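PDB 4WK5: geranyltranstransferase from Thermotoga neapolitana, which probably acts as a magnesium-dependent prenyltransferase of the FPP/GGPP synthase family, joining isoprenoid diphosphates into longer chains. Local coordinates for residues 30-35 with 50-55; 150-155 with 186-191. One frame throughout, in Å; residues are numbered along the deposited sequence. Where two conformers were deposited one is given.

Interaction 1. Residues 30-35 with 50-55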
loop_
_atom_site.group_PDB
_atom_site.type_symbol
_atom_site.label_atom_id
_atom_site.label_comp_id
_atom_site.label_asym_id
_atom_site.label_seq_id
_atom_site.Cartn_x
_atom_site.Cartn_y
_atom_site.Cartn_z
ATOM N N ARG A 30 -13.052 -17.480 7.262
ATOM C CA ARG A 30 -13.596 -17.933 5.987
ATOM C C ARG A 30 -13.385 -16.902 4.890
ATOM O O ARG A 30 -12.897 -17.221 3.797
ATOM C CB ARG A 30 -15.088 -18.235 6.141
ATOM C CG ARG A 30 -15.816 -18.571 4.846
ATOM C CD ARG A 30 -15.295 -19.848 4.227
ATOM N NE ARG A 30 -16.188 -20.333 3.176
ATOM C CZ ARG A 30 -15.792 -21.034 2.119
ATOM N NH1 ARG A 30 -14.507 -21.324 1.955
ATOM N NH2 ARG A 30 -16.683 -21.441 1.222
ATOM N N ARG A 31 -13.751 -15.657 5.176
ATOM C CA ARG A 31 -13.635 -14.636 4.152
ATOM C C ARG A 31 -12.171 -14.321 3.841
ATOM O O ARG A 31 -11.803 -14.163 2.675
ATOM C CB ARG A 31 -14.368 -13.358 4.565
ATOM C CG ARG A 31 -14.187 -12.233 3.554
ATOM C CD ARG A 31 -14.826 -12.559 2.200
ATOM N NE ARG A 31 -16.280 -12.499 2.273
ATOM C CZ ARG A 31 -16.986 -11.380 2.137
ATOM N NH1 ARG A 31 -16.370 -10.226 1.924
ATOM N NH2 ARG A 31 -18.310 -11.416 2.223
ATOM N N ILE A 32 -11.324 -14.239 4.866
ATOM C CA ILE A 32 -9.953 -13.825 4.592
ATOM C C ILE A 32 -9.205 -14.932 3.816
ATOM O O ILE A 32 -8.370 -14.624 2.962
ATOM C CB ILE A 32 -9.195 -13.398 5.894
ATOM C CG1 ILE A 32 -8.002 -12.502 5.536
ATOM C CG2 ILE A 32 -8.799 -14.590 6.763
ATOM C CD1 ILE A 32 -7.292 -11.893 6.747
ATOM N N GLU A 33 -9.517 -16.202 4.067
ATOM C CA GLU A 33 -8.846 -17.257 3.310
ATOM C C GLU A 33 -9.307 -17.288 1.854
ATOM O O GLU A 33 -8.541 -17.666 0.965
ATOM C CB GLU A 33 -9.064 -18.620 3.954
ATOM C CG GLU A 33 -8.297 -18.821 5.257
ATOM C CD GLU A 33 -6.771 -18.723 5.119
ATOM O OE1 GLU A 33 -6.245 -18.667 3.991
ATOM O OE2 GLU A 33 -6.088 -18.744 6.159
ATOM N N GLU A 34 -10.553 -16.897 1.611
ATOM C CA GLU A 34 -11.047 -16.787 0.239
ATOM C C GLU A 34 -10.240 -15.751 -0.542
ATOM O O GLU A 34 -9.884 -15.971 -1.714
ATOM C CB GLU A 34 -12.533 -16.415 0.210
ATOM C CG GLU A 34 -13.459 -17.546 0.565
ATOM C CD GLU A 34 -14.912 -17.111 0.637
ATOM O OE1 GLU A 34 -15.176 -15.888 0.642
ATOM O OE2 GLU A 34 -15.789 -18.000 0.677
ATOM N N LEU A 35 -9.939 -14.633 0.112
ATOM C CA LEU A 35 -9.255 -13.524 -0.559
ATOM C C LEU A 35 -7.785 -13.811 -0.840
ATOM O O LEU A 35 -7.229 -13.292 -1.815
ATOM C CB LEU A 35 -9.369 -12.236 0.273
ATOM C CG LEU A 35 -10.785 -11.670 0.367
ATOM C CD1 LEU A 35 -10.804 -10.509 1.343
ATOM C CD2 LEU A 35 -11.260 -11.220 -0.999
ATOM N N TYR A 50 0.106 -17.878 3.535
ATOM C CA TYR A 50 0.832 -18.389 4.693
ATOM C C TYR A 50 0.726 -17.438 5.872
ATOM O O TYR A 50 0.402 -17.853 6.993
ATOM C CB TYR A 50 2.300 -18.625 4.341
ATOM C CG TYR A 50 3.163 -19.044 5.507
ATOM C CD1 TYR A 50 3.209 -20.366 5.928
ATOM C CD2 TYR A 50 3.969 -18.115 6.171
ATOM C CE1 TYR A 50 4.006 -20.755 6.994
ATOM C CE2 TYR A 50 4.779 -18.499 7.251
ATOM C CZ TYR A 50 4.788 -19.819 7.649
ATOM O OH TYR A 50 5.586 -20.217 8.703
ATOM N N SER A 51 1.006 -16.159 5.632
ATOM C CA SER A 51 1.002 -15.205 6.728
ATOM C C SER A 51 -0.387 -15.012 7.324
ATOM O O SER A 51 -0.522 -14.783 8.526
ATOM C CB SER A 51 1.583 -13.880 6.260
ATOM O OG SER A 51 2.989 -14.025 6.131
ATOM N N VAL A 52 -1.419 -15.135 6.506
ATOM C CA VAL A 52 -2.784 -15.118 7.019
ATOM C C VAL A 52 -3.118 -16.384 7.828
ATOM O O VAL A 52 -3.717 -16.309 8.915
ATOM C CB VAL A 52 -3.795 -14.943 5.866
ATOM C CG1 VAL A 52 -5.223 -15.238 6.336
ATOM C CG2 VAL A 52 -3.689 -13.525 5.318
ATOM N N THR A 53 -2.720 -17.544 7.311
ATOM C CA THR A 53 -3.101 -18.821 7.922
ATOM C C THR A 53 -2.344 -19.039 9.229
ATOM O O THR A 53 -2.836 -19.723 10.135
ATOM C CB THR A 53 -2.837 -19.993 6.971
ATOM O OG1 THR A 53 -3.466 -19.731 5.709
ATOM C CG2 THR A 53 -3.381 -21.285 7.558
ATOM N N ALA A 54 -1.157 -18.451 9.336
ATOM C CA ALA A 54 -0.363 -18.579 10.567
ATOM C C ALA A 54 -1.122 -17.982 11.756
ATOM O O ALA A 54 -0.836 -18.281 12.922
ATOM C CB ALA A 54 1.014 -17.913 10.397
ATOM N N GLY A 55 -2.098 -17.139 11.445
ATOM C CA GLY A 55 -3.184 -16.886 12.366
ATOM C C GLY A 55 -2.999 -15.630 13.170
ATOM O O GLY A 55 -2.131 -14.818 12.881
#

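Interaction 2. Residues 150-155 with 186-191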
loop_
_atom_site.group_PDB
_atom_site.type_symbol
_atom_site.label_atom_id
_atom_site.label_comp_id
_atom_site.label_asym_id
_atom_site.label_seq_id
_atom_site.Cartn_x
_atom_site.Cartn_y
_atom_site.Cartn_z
ATOM N N SER A 150 -7.194 5.421 4.044
ATOM C CA SER A 150 -5.898 5.796 3.495
ATOM C C SER A 150 -5.121 6.671 4.485
ATOM O O SER A 150 -3.911 6.525 4.632
ATOM C CB SER A 150 -6.085 6.524 2.154
ATOM O OG SER A 150 -6.640 5.648 1.179
ATOM N N GLU A 151 -5.821 7.583 5.154
ATOM C CA GLU A 151 -5.197 8.424 6.180
ATOM C C GLU A 151 -4.690 7.572 7.344
ATOM O O GLU A 151 -3.594 7.798 7.861
ATOM C CB GLU A 151 -6.181 9.484 6.679
ATOM C CG GLU A 151 -6.518 10.537 5.629
ATOM C CD GLU A 151 -7.632 11.476 6.058
ATOM O OE1 GLU A 151 -8.109 11.362 7.209
ATOM O OE2 GLU A 151 -8.032 12.326 5.235
ATOM N N THR A 152 -5.473 6.563 7.725
ATOM C CA THR A 152 -5.089 5.650 8.804
ATOM C C THR A 152 -3.829 4.889 8.437
ATOM O O THR A 152 -2.936 4.725 9.256
ATOM C CB THR A 152 -6.235 4.676 9.130
ATOM O OG1 THR A 152 -7.341 5.439 9.631
ATOM C CG2 THR A 152 -5.826 3.645 10.195
ATOM N N ALA A 153 -3.770 4.416 7.192
ATOM C CA ALA A 153 -2.624 3.650 6.726
ATOM C C ALA A 153 -1.344 4.460 6.823
ATOM O O ALA A 153 -0.315 3.970 7.276
ATOM C CB ALA A 153 -2.852 3.198 5.265
ATOM N N TYR A 154 -1.405 5.710 6.367
ATOM C CA TYR A 154 -0.217 6.541 6.399
ATOM C C TYR A 154 0.207 6.851 7.842
ATOM O O TYR A 154 1.393 6.833 8.146
ATOM C CB TYR A 154 -0.447 7.827 5.614
ATOM C CG TYR A 154 0.829 8.605 5.425
ATOM C CD1 TYR A 154 1.874 8.083 4.657
ATOM C CD2 TYR A 154 1.011 9.837 6.036
ATOM C CE1 TYR A 154 3.065 8.788 4.489
ATOM C CE2 TYR A 154 2.192 10.550 5.866
ATOM C CZ TYR A 154 3.211 10.015 5.096
ATOM O OH TYR A 154 4.383 10.725 4.928
ATOM N N LYS A 155 -0.755 7.134 8.717
ATOM C CA LYS A 155 -0.450 7.307 10.146
ATOM C C LYS A 155 0.241 6.084 10.756
ATOM O O LYS A 155 1.219 6.203 11.503
ATOM C CB LYS A 155 -1.730 7.616 10.931
ATOM C CG LYS A 155 -2.107 9.087 10.916
ATOM C CD LYS A 155 -3.178 9.390 11.966
ATOM C CE LYS A 155 -3.582 10.859 11.939
ATOM N NZ LYS A 155 -4.811 11.121 12.745
ATOM N N THR A 186 -0.339 2.062 16.699
ATOM C CA THR A 186 -1.342 1.106 17.157
ATOM C C THR A 186 -2.724 1.752 17.303
ATOM O O THR A 186 -3.743 1.186 16.884
ATOM C CB THR A 186 -0.927 0.486 18.509
ATOM O OG1 THR A 186 0.370 -0.106 18.359
ATOM C CG2 THR A 186 -1.931 -0.583 18.956
ATOM N N GLY A 187 -2.753 2.947 17.879
ATOM C CA GLY A 187 -4.004 3.662 18.085
ATOM C C GLY A 187 -4.797 3.915 16.812
ATOM O O GLY A 187 -6.023 3.746 16.793
ATOM N N ALA A 188 -4.110 4.317 15.747
ATOM C CA ALA A 188 -4.820 4.750 14.543
ATOM C C ALA A 188 -5.675 3.621 13.948
ATOM O O ALA A 188 -6.804 3.865 13.502
ATOM C CB ALA A 188 -3.826 5.297 13.490
ATOM N N LEU A 189 -5.166 2.390 13.950
ATOM C CA LEU A 189 -5.928 1.313 13.327
ATOM C C LEU A 189 -7.109 0.919 14.218
ATOM O O LEU A 189 -8.183 0.584 13.713
ATOM C CB LEU A 189 -5.054 0.089 13.031
ATOM C CG LEU A 189 -5.694 -1.023 12.184
ATOM C CD1 LEU A 189 -6.288 -0.478 10.886
ATOM C CD2 LEU A 189 -4.612 -2.066 11.860
ATOM N N PHE A 190 -6.931 0.968 15.535
ATOM C CA PHE A 190 -8.078 0.706 16.415
ATOM C C PHE A 190 -9.110 1.818 16.306
ATOM O O PHE A 190 -10.305 1.560 16.359
ATOM C CB PHE A 190 -7.627 0.523 17.869
ATOM C CG PHE A 190 -7.109 -0.866 18.167
ATOM C CD1 PHE A 190 -7.987 -1.943 18.269
ATOM C CD2 PHE A 190 -5.750 -1.092 18.339
ATOM C CE1 PHE A 190 -7.508 -3.229 18.537
ATOM C CE2 PHE A 190 -5.263 -2.358 18.605
ATOM C CZ PHE A 190 -6.145 -3.436 18.711
ATOM N N ALA A 191 -8.666 3.061 16.137
ATOM C CA ALA A 191 -9.618 4.153 15.966
ATOM C C ALA A 191 -10.467 3.911 14.714
ATOM O O ALA A 191 -11.678 4.192 14.690
ATOM C CB ALA A 191 -8.888 5.488 15.876
HETATM O O HOH W 1 -7.705 6.242 12.281
#

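Interaction 1. Residues 30-35 with 50-55
Ile32 and Val52 make the apolar half of this contact, meeting tip to tip between helix 23-36 and helix 43-53. Val52 presents a single methyl, CG1, which lies 3.7 Å from Ile32 CG2 and 4.0 Å from both Ile32 CG1 and Ile32 CD1. It points there because it is anti to the backbone N (chi1 167°). Branched aliphatic side chains suit this buried place, where Ile32 also touches Val83 of helix 75-96 and Val52 touches Leu129 of helix 119-138.

The polar half lies next to it and nearer the surface. Glu33 bends at chi2 (-61°), bringing OE2 to 2.8 Å from Thr53 OG1 and 3.6 Å from Val52 CG1. Its side chain crosses that of Thr53 at about a right angle. Whether Thr53 OG1 gives its proton to Glu33 is not settled: the carbonyl oxygen of Gln49, one turn earlier, is also within reach, and Glu33 was modelled in two conformers, which makes the bond doubtful.

Charged groups occupy other sides of helix 23-36. Glu34 OE2 sits over the guanidinium face of Arg30, an attraction of charges alone, while Arg31 forms salt bridges to Asp80 and Glu76. A buried aliphatic pair with a polar contact on its outer side is what amphipathic helices give when packed in an all-helical bundle, here the N-terminal part of the isoprenoid synthase fold.

Interaction 2. Residues 150-155 with 186-191
Thr152 faces Ala188 where helix 143-166 and helix 175-201 run antiparallel, their local axes 8.8 Å apart at 162°. The CA atoms of these two residues are 5.8 Å apart, a spacing that favours small side chains. Thr152 divides its work between two branches. Its methyl, set anti to the backbone N, extends across to the other helix, where CG2 comes to 3.5 Å from Ala188 O and 3.9 Å from Leu189 CA. The hydroxyl, on the other branch, is held by two partners: it bonds to the carbonyl oxygen of Glu148 on its own helix and accepts a hydrogen from a water. That water lies 2.8 Å from Thr152 OG1 and gives its second hydrogen to Ala188 O, so one molecule links a side chain of one helix to the backbone of the other. Threonine therefore supplies both an apolar filler and a polar handle.

The next residues turn to other neighbours. Ala153 packs on Phe88 and Phe134 and, with Tyr154, reaches the second subunit, touching Phe131 and Leu132 of that chain respectively.

One turn after Thr152, Lys155 takes part through the base of its side chain, with CB 4.0 Å from Ala188 CB. Beyond CG the chain is extended and takes the ammonium group away from the alanine, which allows a lysine to border a helix interface while keeping its charged end at the exposed margin. Ala188, also touching Leu156, is short enough to fit beside all three. The antiparallel pairing of long helices is typical of the all-helical isoprenoid synthase fold; here Thr152 and Ala188 are small enough for the two to approach, and helix 143-166 also meets the second subunit.

In the fold
From the N terminus, helix 23-36 meets helix 43-53 in interaction 1, closing a short loop of 14 residues between the segments. The chain then runs through helices 59-70, 75-96 and 119-138 before interaction 2 joins helix 143-166 to helix 175-201 across 30 intervening residues. The two loops follow one another in series, neither crossing nor enclosing the other. The centres of interaction 1 and interaction 2 are about 22 Å apart. Nearest atoms of interaction 1 and interaction 2 are about 11 Å apart, without touching. Helices 75-96 and 119-138 lie against both contacts, connecting the peripheral N-terminal pair with the more central pair, whose helix 143-166 also meets the second subunit.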